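Local coordinates for protein alginate lyase, family PL7 (Zobellia galactanivorans, PDB 4BE3) that cleaves alginate, the brown-algal uronic acid polysaccharide, acting as an exolytic lyase of polysaccharide lyase family 7, at residues R151-S155 with I227-I231; F137-E141 with F212-L216; N148-W152 with G239-I243; F124-F128 with G180-G184. All blocks are in the same frame, centred on the assembly; numbering follows the deposited sequence.

Interaction 1: R151-S155 with I227-I231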
loop_
_atom_site.group_PDB
_atom_site.type_symbol
_atom_site.label_atom_id
_atom_site.label_comp_id
_atom_site.label_asym_id
_atom_site.label_seq_id
_atom_site.Cartn_x
_atom_site.Cartn_y
_atom_site.Cartn_z
ATOM N N ARG A 151 -15.939 12.325 20.182
ATOM C CA ARG A 151 -14.524 12.490 19.704
ATOM C C ARG A 151 -13.962 13.864 19.962
ATOM O O ARG A 151 -14.694 14.820 20.217
ATOM C CB ARG A 151 -14.483 12.247 18.197
ATOM C CG ARG A 151 -15.285 13.336 17.417
ATOM C CD ARG A 151 -15.395 12.960 15.905
ATOM N NE ARG A 151 -16.212 13.965 15.181
ATOM C CZ ARG A 151 -17.519 14.147 15.384
ATOM N NH1 ARG A 151 -18.193 13.465 16.309
ATOM N NH2 ARG A 151 -18.186 15.084 14.746
ATOM N N TRP A 152 -12.618 14.021 19.798
ATOM C CA TRP A 152 -12.029 15.372 19.849
ATOM C C TRP A 152 -10.678 15.246 19.145
ATOM O O TRP A 152 -10.183 14.120 18.965
ATOM C CB TRP A 152 -11.813 15.763 21.361
ATOM C CG TRP A 152 -11.394 14.668 22.343
ATOM C CD1 TRP A 152 -12.198 13.945 23.175
ATOM C CD2 TRP A 152 -10.026 14.157 22.577
ATOM N NE1 TRP A 152 -11.414 13.071 23.914
ATOM C CE2 TRP A 152 -10.112 13.194 23.576
ATOM C CE3 TRP A 152 -8.745 14.503 22.023
ATOM C CZ2 TRP A 152 -8.994 12.540 24.101
ATOM C CZ3 TRP A 152 -7.604 13.859 22.545
ATOM C CH2 TRP A 152 -7.736 12.877 23.548
ATOM N N ASP A 153 -10.125 16.415 18.884
ATOM C CA ASP A 153 -8.801 16.597 18.271
ATOM C C ASP A 153 -7.892 17.141 19.367
ATOM O O ASP A 153 -8.312 17.996 20.173
ATOM C CB ASP A 153 -8.850 17.678 17.220
ATOM C CG ASP A 153 -9.381 17.235 15.866
ATOM O OD1 ASP A 153 -10.218 16.297 15.752
ATOM O OD2 ASP A 153 -8.991 17.893 14.874
ATOM N N TYR A 154 -6.647 16.728 19.374
ATOM C CA TYR A 154 -5.636 17.281 20.248
ATOM C C TYR A 154 -4.653 18.008 19.366
ATOM O O TYR A 154 -4.141 17.456 18.393
ATOM C CB TYR A 154 -4.958 16.140 20.896
ATOM C CG TYR A 154 -3.838 16.639 21.790
ATOM C CD1 TYR A 154 -4.066 17.650 22.763
ATOM C CD2 TYR A 154 -2.505 16.247 21.542
ATOM C CE1 TYR A 154 -2.973 18.177 23.544
ATOM C CE2 TYR A 154 -1.454 16.669 22.361
ATOM C CZ TYR A 154 -1.685 17.621 23.349
ATOM O OH TYR A 154 -0.617 18.033 24.047
ATOM N N SER A 155 -4.466 19.327 19.591
ATOM C CA SER A 155 -3.764 20.171 18.667
ATOM C C SER A 155 -2.348 20.504 19.142
ATOM O O SER A 155 -2.140 20.879 20.332
ATOM C CB SER A 155 -4.585 21.544 18.526
ATOM O OG SER A 155 -3.973 22.291 17.514
ATOM N N ILE A 227 -7.210 12.363 29.174
ATOM C CA ILE A 227 -7.574 13.431 28.234
ATOM C C ILE A 227 -6.754 14.674 28.522
ATOM O O ILE A 227 -6.751 15.164 29.667
ATOM C CB ILE A 227 -9.081 13.701 28.352
ATOM C CG1 ILE A 227 -9.882 12.425 28.112
ATOM C CG2 ILE A 227 -9.519 14.964 27.539
ATOM C CD1 ILE A 227 -11.387 12.621 28.163
ATOM N N PRO A 228 -6.047 15.229 27.557
ATOM C CA PRO A 228 -5.269 16.435 27.908
ATOM C C PRO A 228 -6.112 17.645 28.441
ATOM O O PRO A 228 -7.255 17.871 28.066
ATOM C CB PRO A 228 -4.635 16.842 26.560
ATOM C CG PRO A 228 -4.573 15.578 25.754
ATOM C CD PRO A 228 -5.820 14.792 26.169
ATOM N N GLN A 229 -5.498 18.462 29.289
ATOM C CA GLN A 229 -6.209 19.704 29.663
ATOM C C GLN A 229 -6.640 20.554 28.518
ATOM O O GLN A 229 -7.689 21.267 28.606
ATOM C CB GLN A 229 -5.285 20.530 30.618
ATOM C CG GLN A 229 -6.092 21.620 31.448
ATOM C CD GLN A 229 -7.082 21.019 32.523
ATOM O OE1 GLN A 229 -6.937 19.874 32.921
ATOM N NE2 GLN A 229 -8.147 21.802 32.957
ATOM N N GLN A 230 -5.908 20.530 27.354
ATOM C CA GLN A 230 -6.305 21.315 26.249
ATOM C C GLN A 230 -7.714 20.926 25.810
ATOM O O GLN A 230 -8.451 21.838 25.393
ATOM C CB GLN A 230 -5.347 21.059 25.022
ATOM C CG GLN A 230 -5.819 21.903 23.791
ATOM C CD GLN A 230 -4.966 21.497 22.552
ATOM O OE1 GLN A 230 -3.696 21.894 22.416
ATOM N NE2 GLN A 230 -5.528 20.613 21.794
ATOM N N ILE A 231 -8.015 19.633 25.889
ATOM C CA ILE A 231 -9.355 19.133 25.388
ATOM C C ILE A 231 -10.425 19.637 26.414
ATOM O O ILE A 231 -11.414 20.192 26.053
ATOM C CB ILE A 231 -9.443 17.631 25.405
ATOM C CG1 ILE A 231 -8.355 16.965 24.497
ATOM C CG2 ILE A 231 -10.873 17.185 25.042
ATOM C CD1 ILE A 231 -8.105 17.702 23.287
#
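Trp152 lays one face of its indole over the side chain of Ile231, with Ile231 CG1 3.8 Å from the centroid of the six-membered ring in a CH-pi contact. This is a helix start packed against a strand of the beta-sandwich (jelly-roll) fold: Pro228 is the N-cap of the short helix 229-234, and Ile231 N closes its first turn on Pro228 O at 2.9 Å. The same indole reaches back along the chain to touch Pro228, with Trp152 CH2 3.8 Å from Pro228 CD, and Ile227, with Trp152 CZ2 4.1 Å from Ile227 CG1. Its NE1 is meanwhile engaged by the carbonyl of Gly242.

Two residues on, Tyr154 makes a second CH-pi contact. Pro228 CG sits 4.0 Å from the centroid of the phenol ring and over its face, so the proline ring touches both aromatic side chains, meeting the face of the tyrosine. The tip of Ile231 touches both rings, its CD1 3.5 Å from Trp152 CE3 and 4.1 Å from Tyr154 CD1, near the plane of the phenol. Gln230, fully extended, carries its amide alongside the backbone of Ser155. Asp153 turns its carboxylate away from the helix to Lys122 and Asn139, but its carbonyl stays: Asp153 O lies only 3.1 Å from Ile231 CD1.

Interaction 2: F137-E141 with F212-L216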
loop_
_atom_site.group_PDB
_atom_site.type_symbol
_atom_site.label_atom_id
_atom_site.label_comp_id
_atom_site.label_asym_id
_atom_site.label_seq_id
_atom_site.Cartn_x
_atom_site.Cartn_y
_atom_site.Cartn_z
ATOM N N PHE A 137 -0.159 24.273 12.769
ATOM C CA PHE A 137 -0.224 23.368 13.874
ATOM C C PHE A 137 -0.852 22.070 13.347
ATOM O O PHE A 137 -1.371 22.075 12.184
ATOM C CB PHE A 137 -1.154 23.859 15.034
ATOM C CG PHE A 137 -2.502 24.368 14.592
ATOM C CD1 PHE A 137 -3.603 23.440 14.520
ATOM C CD2 PHE A 137 -2.714 25.775 14.459
ATOM C CE1 PHE A 137 -4.958 23.875 14.228
ATOM C CE2 PHE A 137 -4.062 26.213 14.103
ATOM C CZ PHE A 137 -5.116 25.293 14.035
ATOM N N TRP A 138 -0.758 20.987 14.073
ATOM C CA TRP A 138 -1.386 19.758 13.532
ATOM C C TRP A 138 -2.236 19.102 14.587
ATOM O O TRP A 138 -1.886 19.152 15.764
ATOM C CB TRP A 138 -0.310 18.792 12.989
ATOM C CG TRP A 138 0.571 18.237 14.063
ATOM C CD1 TRP A 138 1.732 18.841 14.550
ATOM C CD2 TRP A 138 0.440 16.940 14.744
ATOM N NE1 TRP A 138 2.352 18.004 15.440
ATOM C CE2 TRP A 138 1.613 16.845 15.613
ATOM C CE3 TRP A 138 -0.493 15.867 14.662
ATOM C CZ2 TRP A 138 1.867 15.731 16.449
ATOM C CZ3 TRP A 138 -0.218 14.743 15.496
ATOM C CH2 TRP A 138 0.904 14.693 16.357
ATOM N N ASN A 139 -3.334 18.472 14.179
ATOM C CA ASN A 139 -4.294 17.911 15.180
ATOM C C ASN A 139 -4.321 16.364 14.989
ATOM O O ASN A 139 -4.265 15.893 13.811
ATOM C CB ASN A 139 -5.697 18.332 14.808
ATOM C CG ASN A 139 -5.969 19.761 15.282
ATOM O OD1 ASN A 139 -5.013 20.489 15.539
ATOM N ND2 ASN A 139 -7.311 20.167 15.336
ATOM N N TYR A 140 -4.420 15.656 16.101
ATOM C CA TYR A 140 -4.610 14.176 16.072
ATOM C C TYR A 140 -6.044 14.001 16.517
ATOM O O TYR A 140 -6.397 14.522 17.621
ATOM C CB TYR A 140 -3.654 13.584 17.132
ATOM C CG TYR A 140 -3.950 12.089 17.290
ATOM C CD1 TYR A 140 -3.428 11.187 16.324
ATOM C CD2 TYR A 140 -4.727 11.626 18.386
ATOM C CE1 TYR A 140 -3.654 9.820 16.461
ATOM C CE2 TYR A 140 -4.992 10.241 18.535
ATOM C CZ TYR A 140 -4.439 9.381 17.506
ATOM O OH TYR A 140 -4.724 7.984 17.656
ATOM N N GLU A 141 -6.900 13.247 15.782
ATOM C CA GLU A 141 -8.241 13.022 16.301
ATOM C C GLU A 141 -8.312 11.611 16.859
ATOM O O GLU A 141 -7.777 10.634 16.221
ATOM C CB GLU A 141 -9.160 13.173 15.112
ATOM C CG GLU A 141 -10.616 12.826 15.539
ATOM C CD GLU A 141 -11.549 13.200 14.389
ATOM O OE1 GLU A 141 -11.267 12.993 13.149
ATOM O OE2 GLU A 141 -12.655 13.724 14.734
ATOM N N PHE A 212 8.025 15.516 15.052
ATOM C CA PHE A 212 7.160 14.931 16.083
ATOM C C PHE A 212 7.112 13.397 15.804
ATOM O O PHE A 212 7.191 13.005 14.633
ATOM C CB PHE A 212 5.700 15.395 15.976
ATOM C CG PHE A 212 5.579 16.897 16.176
ATOM C CD1 PHE A 212 5.455 17.413 17.458
ATOM C CD2 PHE A 212 5.702 17.743 15.103
ATOM C CE1 PHE A 212 5.397 18.839 17.641
ATOM C CE2 PHE A 212 5.660 19.194 15.267
ATOM C CZ PHE A 212 5.471 19.682 16.595
ATOM N N THR A 213 6.796 12.635 16.823
ATOM C CA THR A 213 6.596 11.142 16.647
ATOM C C THR A 213 5.309 10.831 17.269
ATOM O O THR A 213 5.060 11.181 18.475
ATOM C CB THR A 213 7.716 10.358 17.316
ATOM O OG1 THR A 213 8.933 10.729 16.714
ATOM C CG2 THR A 213 7.489 8.826 17.219
ATOM N N LYS A 214 4.404 10.152 16.591
ATOM C CA LYS A 214 3.121 9.761 17.232
ATOM C C LYS A 214 2.795 8.309 16.820
ATOM O O LYS A 214 2.646 8.036 15.621
ATOM C CB LYS A 214 2.033 10.715 16.708
ATOM C CG LYS A 214 0.595 10.375 17.153
ATOM C CD LYS A 214 0.376 10.558 18.633
ATOM C CE LYS A 214 -1.081 10.198 19.072
ATOM N NZ LYS A 214 -1.229 10.254 20.590
ATOM N N ASN A 215 2.686 7.394 17.810
ATOM C CA ASN A 215 2.398 6.002 17.483
ATOM C C ASN A 215 0.929 5.884 17.125
ATOM O O ASN A 215 0.066 6.270 17.904
ATOM C CB ASN A 215 2.682 5.233 18.745
ATOM C CG ASN A 215 2.630 3.746 18.499
ATOM O OD1 ASN A 215 1.846 3.253 17.716
ATOM N ND2 ASN A 215 3.465 3.021 19.230
ATOM N N LEU A 216 0.608 5.388 15.928
ATOM C CA LEU A 216 -0.815 5.238 15.564
ATOM C C LEU A 216 -1.429 3.850 15.887
ATOM O O LEU A 216 -2.634 3.656 15.648
ATOM C CB LEU A 216 -0.936 5.416 14.073
ATOM C CG LEU A 216 -0.375 6.757 13.485
ATOM C CD1 LEU A 216 -0.680 6.823 11.961
ATOM C CD2 LEU A 216 -1.213 7.920 14.258
HETATM O O HOH W 1 -2.440 6.760 18.924
#
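Strands 133-141 and 210-215 belong to the two facing sheets of the beta-sandwich (jelly-roll) fold, and here they run almost in the same direction, their local axes 9° apart in angle and 10.8 Å apart at the closest approach. No hydrogen bond passes directly between them at that spacing; the side chains of Trp138 and Tyr140 from one sheet and Phe212 and Lys214 from the other fill the gap.

The aromatic contact is an edge-to-face pair. Trp138 directs the edge of its five-membered ring at the face of Phe212, with centroids 4.5 Å apart, planes at 65°, and Trp138 NE1 3.4 Å from Phe212 CD2. Next along comes a cation-pi and CH-pi contact: Lys214 stretches over the phenol of Tyr140, placing CE 3.6 Å and NZ 4.4 Å from the ring centroid, both close to the ring normal. Plain apolar packing fills in the rest, from Trp138 CZ2 to Phe212 CB at 3.9 Å, and from Tyr140 CE1 to Leu216 CD2 at 3.8 Å, where the leucine lies at the edge of the ring.

The polar link is indirect. Tyr140 OH is hydrogen-bonded to Glu244, and it also meets a water that bridges the sheets, 2.9 Å from Tyr140 OH and 2.7 Å from Asn215 O.

Interaction 3: N148-W152 with G239-I243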
loop_
_atom_site.group_PDB
_atom_site.type_symbol
_atom_site.label_atom_id
_atom_site.label_comp_id
_atom_site.label_asym_id
_atom_site.label_seq_id
_atom_site.Cartn_x
_atom_site.Cartn_y
_atom_site.Cartn_z
ATOM N N ASN A 148 -18.770 7.870 18.408
ATOM C CA ASN A 148 -17.892 8.946 17.868
ATOM C C ASN A 148 -18.425 10.354 18.136
ATOM O O ASN A 148 -17.714 11.329 17.858
ATOM C CB ASN A 148 -17.759 8.740 16.356
ATOM C CG ASN A 148 -16.441 9.396 15.784
ATOM O OD1 ASN A 148 -16.406 9.858 14.652
ATOM N ND2 ASN A 148 -15.375 9.335 16.574
ATOM N N SER A 149 -19.653 10.518 18.681
ATOM C CA SER A 149 -20.041 11.886 18.876
ATOM C C SER A 149 -19.192 12.484 20.042
ATOM O O SER A 149 -19.298 13.680 20.242
ATOM C CB SER A 149 -21.545 12.027 19.250
ATOM O OG SER A 149 -21.703 11.295 20.455
ATOM N N LYS A 150 -18.476 11.660 20.830
ATOM C CA LYS A 150 -17.689 12.221 21.923
ATOM C C LYS A 150 -16.207 12.447 21.480
ATOM O O LYS A 150 -15.321 12.637 22.346
ATOM C CB LYS A 150 -17.651 11.255 23.090
ATOM C CG LYS A 150 -19.005 11.085 23.841
ATOM C CD LYS A 150 -19.025 9.611 24.326
ATOM C CE LYS A 150 -20.194 9.219 25.280
ATOM N NZ LYS A 150 -19.895 9.705 26.661
ATOM N N ARG A 151 -15.939 12.325 20.182
ATOM C CA ARG A 151 -14.524 12.490 19.704
ATOM C C ARG A 151 -13.962 13.864 19.962
ATOM O O ARG A 151 -14.694 14.820 20.217
ATOM C CB ARG A 151 -14.483 12.247 18.197
ATOM C CG ARG A 151 -15.285 13.336 17.417
ATOM C CD ARG A 151 -15.395 12.960 15.905
ATOM N NE ARG A 151 -16.212 13.965 15.181
ATOM C CZ ARG A 151 -17.519 14.147 15.384
ATOM N NH1 ARG A 151 -18.193 13.465 16.309
ATOM N NH2 ARG A 151 -18.186 15.084 14.746
ATOM N N TRP A 152 -12.618 14.021 19.798
ATOM C CA TRP A 152 -12.029 15.372 19.849
ATOM C C TRP A 152 -10.678 15.246 19.145
ATOM O O TRP A 152 -10.183 14.120 18.965
ATOM C CB TRP A 152 -11.813 15.763 21.361
ATOM C CG TRP A 152 -11.394 14.668 22.343
ATOM C CD1 TRP A 152 -12.198 13.945 23.175
ATOM C CD2 TRP A 152 -10.026 14.157 22.577
ATOM N NE1 TRP A 152 -11.414 13.071 23.914
ATOM C CE2 TRP A 152 -10.112 13.194 23.576
ATOM C CE3 TRP A 152 -8.745 14.503 22.023
ATOM C CZ2 TRP A 152 -8.994 12.540 24.101
ATOM C CZ3 TRP A 152 -7.604 13.859 22.545
ATOM C CH2 TRP A 152 -7.736 12.877 23.548
ATOM N N GLY A 239 -18.923 19.743 25.284
ATOM C CA GLY A 239 -19.156 18.486 26.013
ATOM C C GLY A 239 -18.506 17.365 25.169
ATOM O O GLY A 239 -19.175 16.807 24.289
ATOM N N ARG A 240 -17.189 17.136 25.255
ATOM C CA ARG A 240 -16.520 15.982 24.507
ATOM C C ARG A 240 -15.478 15.420 25.416
ATOM O O ARG A 240 -14.470 16.039 25.727
ATOM C CB ARG A 240 -15.808 16.347 23.233
ATOM C CG ARG A 240 -16.662 16.912 22.187
ATOM C CD ARG A 240 -17.586 15.935 21.445
ATOM N NE ARG A 240 -18.232 16.756 20.378
ATOM C CZ ARG A 240 -17.659 17.011 19.177
ATOM N NH1 ARG A 240 -16.409 16.534 18.858
ATOM N NH2 ARG A 240 -18.312 17.757 18.295
ATOM N N ASP A 241 -15.748 14.218 25.824
ATOM C CA ASP A 241 -14.978 13.565 26.823
ATOM C C ASP A 241 -14.793 12.084 26.383
ATOM O O ASP A 241 -14.721 11.202 27.233
ATOM C CB ASP A 241 -15.768 13.618 28.113
ATOM C CG ASP A 241 -17.006 12.754 28.088
ATOM O OD1 ASP A 241 -17.709 12.600 27.041
ATOM O OD2 ASP A 241 -17.265 12.221 29.169
ATOM N N GLY A 242 -14.705 11.826 25.038
ATOM C CA GLY A 242 -14.455 10.426 24.652
ATOM C C GLY A 242 -13.097 9.913 25.049
ATOM O O GLY A 242 -12.153 10.702 25.279
ATOM N N ILE A 243 -12.984 8.610 25.057
ATOM C CA ILE A 243 -11.729 7.923 25.211
ATOM C C ILE A 243 -11.447 7.185 23.883
ATOM O O ILE A 243 -12.374 6.906 23.069
ATOM C CB ILE A 243 -11.705 7.018 26.458
ATOM C CG1 ILE A 243 -12.831 5.959 26.383
ATOM C CG2 ILE A 243 -11.742 7.937 27.726
ATOM C CD1 ILE A 243 -12.565 4.744 27.209
#
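Two loops of the jelly-roll fold clasp each other here, one leading from strand 133-141 into strand 153-157, the other following helix 229-234. The first is bent by a type I beta turn, closed by Arg151 N to Asn148 O at 3.1 Å.

Arg240 has the most surface covered. Its side chain lies along that turn, with CD 3.7 Å from Lys150 CA, and ends in a hydrogen bond from Arg240 NH1 to Arg151 O at 2.8 Å. Arg151 NH1 lies only 4.4 Å from Arg240 NH1, but it is turned to Asn148 O, at 2.7 Å. Lys150 contributes at both ends: its NZ makes a long salt bridge to Asp241 OD1 at 3.6 Å, while its carbonyl accepts from Gly242 N at 2.9 Å. Gly242 fits so tightly that a CB would clash with that same carbonyl. Its own carbonyl is used too, with Trp152 NE1 donating to Gly242 O at 2.8 Å.

Interaction 4: F124-F128 with G180-G184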
loop_
_atom_site.group_PDB
_atom_site.type_symbol
_atom_site.label_atom_id
_atom_site.label_comp_id
_atom_site.label_asym_id
_atom_site.label_seq_id
_atom_site.Cartn_x
_atom_site.Cartn_y
_atom_site.Cartn_z
ATOM N N PHE A 124 -2.875 22.252 9.832
ATOM C CA PHE A 124 -3.616 23.519 9.599
ATOM C C PHE A 124 -2.648 24.680 9.420
ATOM O O PHE A 124 -1.571 24.698 10.052
ATOM C CB PHE A 124 -4.346 23.853 10.931
ATOM C CG PHE A 124 -5.543 22.998 11.241
ATOM C CD1 PHE A 124 -5.429 21.649 11.705
ATOM C CD2 PHE A 124 -6.841 23.630 11.149
ATOM C CE1 PHE A 124 -6.566 20.901 12.048
ATOM C CE2 PHE A 124 -7.944 22.863 11.568
ATOM C CZ PHE A 124 -7.844 21.552 11.962
ATOM N N TYR A 125 -3.154 25.702 8.721
ATOM C CA TYR A 125 -2.494 27.034 8.742
ATOM C C TYR A 125 -3.702 27.925 9.176
ATOM O O TYR A 125 -4.781 27.856 8.584
ATOM C CB TYR A 125 -1.996 27.410 7.328
ATOM C CG TYR A 125 -1.578 28.884 7.311
ATOM C CD1 TYR A 125 -2.509 29.924 7.111
ATOM C CD2 TYR A 125 -0.243 29.207 7.548
ATOM C CE1 TYR A 125 -2.068 31.236 7.111
ATOM C CE2 TYR A 125 0.240 30.534 7.488
ATOM C CZ TYR A 125 -0.726 31.511 7.327
ATOM O OH TYR A 125 -0.284 32.847 7.386
ATOM N N LYS A 126 -3.474 28.750 10.237
ATOM C CA LYS A 126 -4.550 29.642 10.720
ATOM C C LYS A 126 -3.961 31.077 10.880
ATOM O O LYS A 126 -2.836 31.237 11.437
ATOM C CB LYS A 126 -4.968 29.089 12.045
ATOM C CG LYS A 126 -6.064 30.057 12.731
ATOM C CD LYS A 126 -6.525 29.323 14.001
ATOM C CE LYS A 126 -7.397 30.353 14.832
ATOM N NZ LYS A 126 -7.873 29.652 16.106
ATOM N N LYS A 127 -4.707 32.082 10.402
ATOM C CA LYS A 127 -4.132 33.448 10.544
ATOM C C LYS A 127 -5.330 34.355 10.835
ATOM O O LYS A 127 -6.266 34.431 10.089
ATOM C CB LYS A 127 -3.370 33.889 9.268
ATOM C CG LYS A 127 -2.669 35.276 9.518
ATOM C CD LYS A 127 -2.135 35.888 8.241
ATOM C CE LYS A 127 -3.229 36.469 7.394
ATOM N NZ LYS A 127 -4.021 37.605 8.112
ATOM N N PHE A 128 -5.244 35.067 11.985
ATOM C CA PHE A 128 -6.323 36.054 12.262
ATOM C C PHE A 128 -6.328 37.223 11.306
ATOM O O PHE A 128 -5.311 37.615 10.708
ATOM C CB PHE A 128 -6.083 36.587 13.689
ATOM C CG PHE A 128 -6.319 35.481 14.771
ATOM C CD1 PHE A 128 -7.654 35.197 15.176
ATOM C CD2 PHE A 128 -5.239 34.743 15.278
ATOM C CE1 PHE A 128 -7.893 34.224 16.158
ATOM C CE2 PHE A 128 -5.484 33.706 16.238
ATOM C CZ PHE A 128 -6.807 33.392 16.665
ATOM N N GLY A 180 5.464 32.989 13.854
ATOM C CA GLY A 180 4.620 32.344 12.785
ATOM C C GLY A 180 5.063 32.518 11.336
ATOM O O GLY A 180 6.173 32.992 11.018
ATOM N N ILE A 181 4.122 32.194 10.451
ATOM C CA ILE A 181 4.410 32.018 8.990
ATOM C C ILE A 181 3.441 32.949 8.297
ATOM O O ILE A 181 2.257 32.882 8.542
ATOM C CB ILE A 181 4.161 30.517 8.569
ATOM C CG1 ILE A 181 5.080 29.573 9.401
ATOM C CG2 ILE A 181 4.345 30.457 7.017
ATOM C CD1 ILE A 181 6.607 29.758 9.226
ATOM N N ALA A 182 3.963 33.823 7.417
ATOM C CA ALA A 182 3.138 34.800 6.654
ATOM C C ALA A 182 2.347 34.123 5.496
ATOM O O ALA A 182 2.754 33.068 4.984
ATOM C CB ALA A 182 4.114 35.922 6.085
ATOM N N LEU A 183 1.283 34.734 5.047
ATOM C CA LEU A 183 0.755 34.354 3.709
ATOM C C LEU A 183 1.805 34.519 2.698
ATOM O O LEU A 183 2.586 35.497 2.732
ATOM C CB LEU A 183 -0.468 35.251 3.305
ATOM C CG LEU A 183 -1.659 35.128 4.307
ATOM C CD1 LEU A 183 -2.720 36.074 3.810
ATOM C CD2 LEU A 183 -2.184 33.631 4.337
ATOM N N GLY A 184 1.898 33.538 1.786
ATOM C CA GLY A 184 2.841 33.705 0.681
ATOM C C GLY A 184 4.233 33.237 1.115
ATOM O O GLY A 184 5.193 33.315 0.301
#
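Tyr125 and Lys127 follow the alternation of an extended strand and point the same way, toward residues 180-184, while Lys126 between them heads off to the other side. Tyr125 has chi1 in the t well, which throws the phenol straight out from the backbone and lets its hydroxyl donate a hydrogen bond to the main chain opposite, Tyr125 OH to Ile181 O at 2.8 Å. That carbonyl lies near the ring plane, at its edge.

Leu183 adopts the mt rotamer, and this swings its methyls back toward the first segment: CD2 comes to 3.7 Å from Tyr125 CE1 and CD1 to 3.6 Å from Lys127 CE. Ile181, with both chi angles m, does the reverse. It offers its CB, 4.1 Å from Tyr125 CE2, and sends its tip away toward Trp159 and His207.

Lys127 starts out t in chi1 and chi2, then bends through p at chi3 and chi4. The hook brings NZ back to its neighbour, Lys127 NZ to Phe128 O at 2.9 Å, with the carbonyl of His131 as a further partner, and leaves the aliphatic part for Leu183.

Tyr125 and Leu183 also both touch Val88, on strand 80-90 of the opposing sheet. The cluster therefore lies between the sheets, with side chains from both meeting in the interior, as is typical of a beta-sandwich of the jelly-roll type.

How the interactions relate
From the N terminus, 124-128 comes first, and interaction 4 closes a loop when the chain reaches 180-184. Before that, strand 133-141 has followed, the start of interaction 2, and then 148-155, which serves both interactions 3 and 1 through the shared Arg151 and Trp152. The partners return as 212-216, 227-231 and 239-243, so interaction 4 crosses the other three, interaction 2 crosses 1 and 3, and interactions 1 and 3 set out from the same stretch and close at 227-231 and then 239-243. Strands 121-126, 133-141 and 153-157 are successive neighbours in one sheet. Interaction 2 ties it to the facing sheet; interactions 1 and 3 fasten the helix and loops beyond strand 210-215.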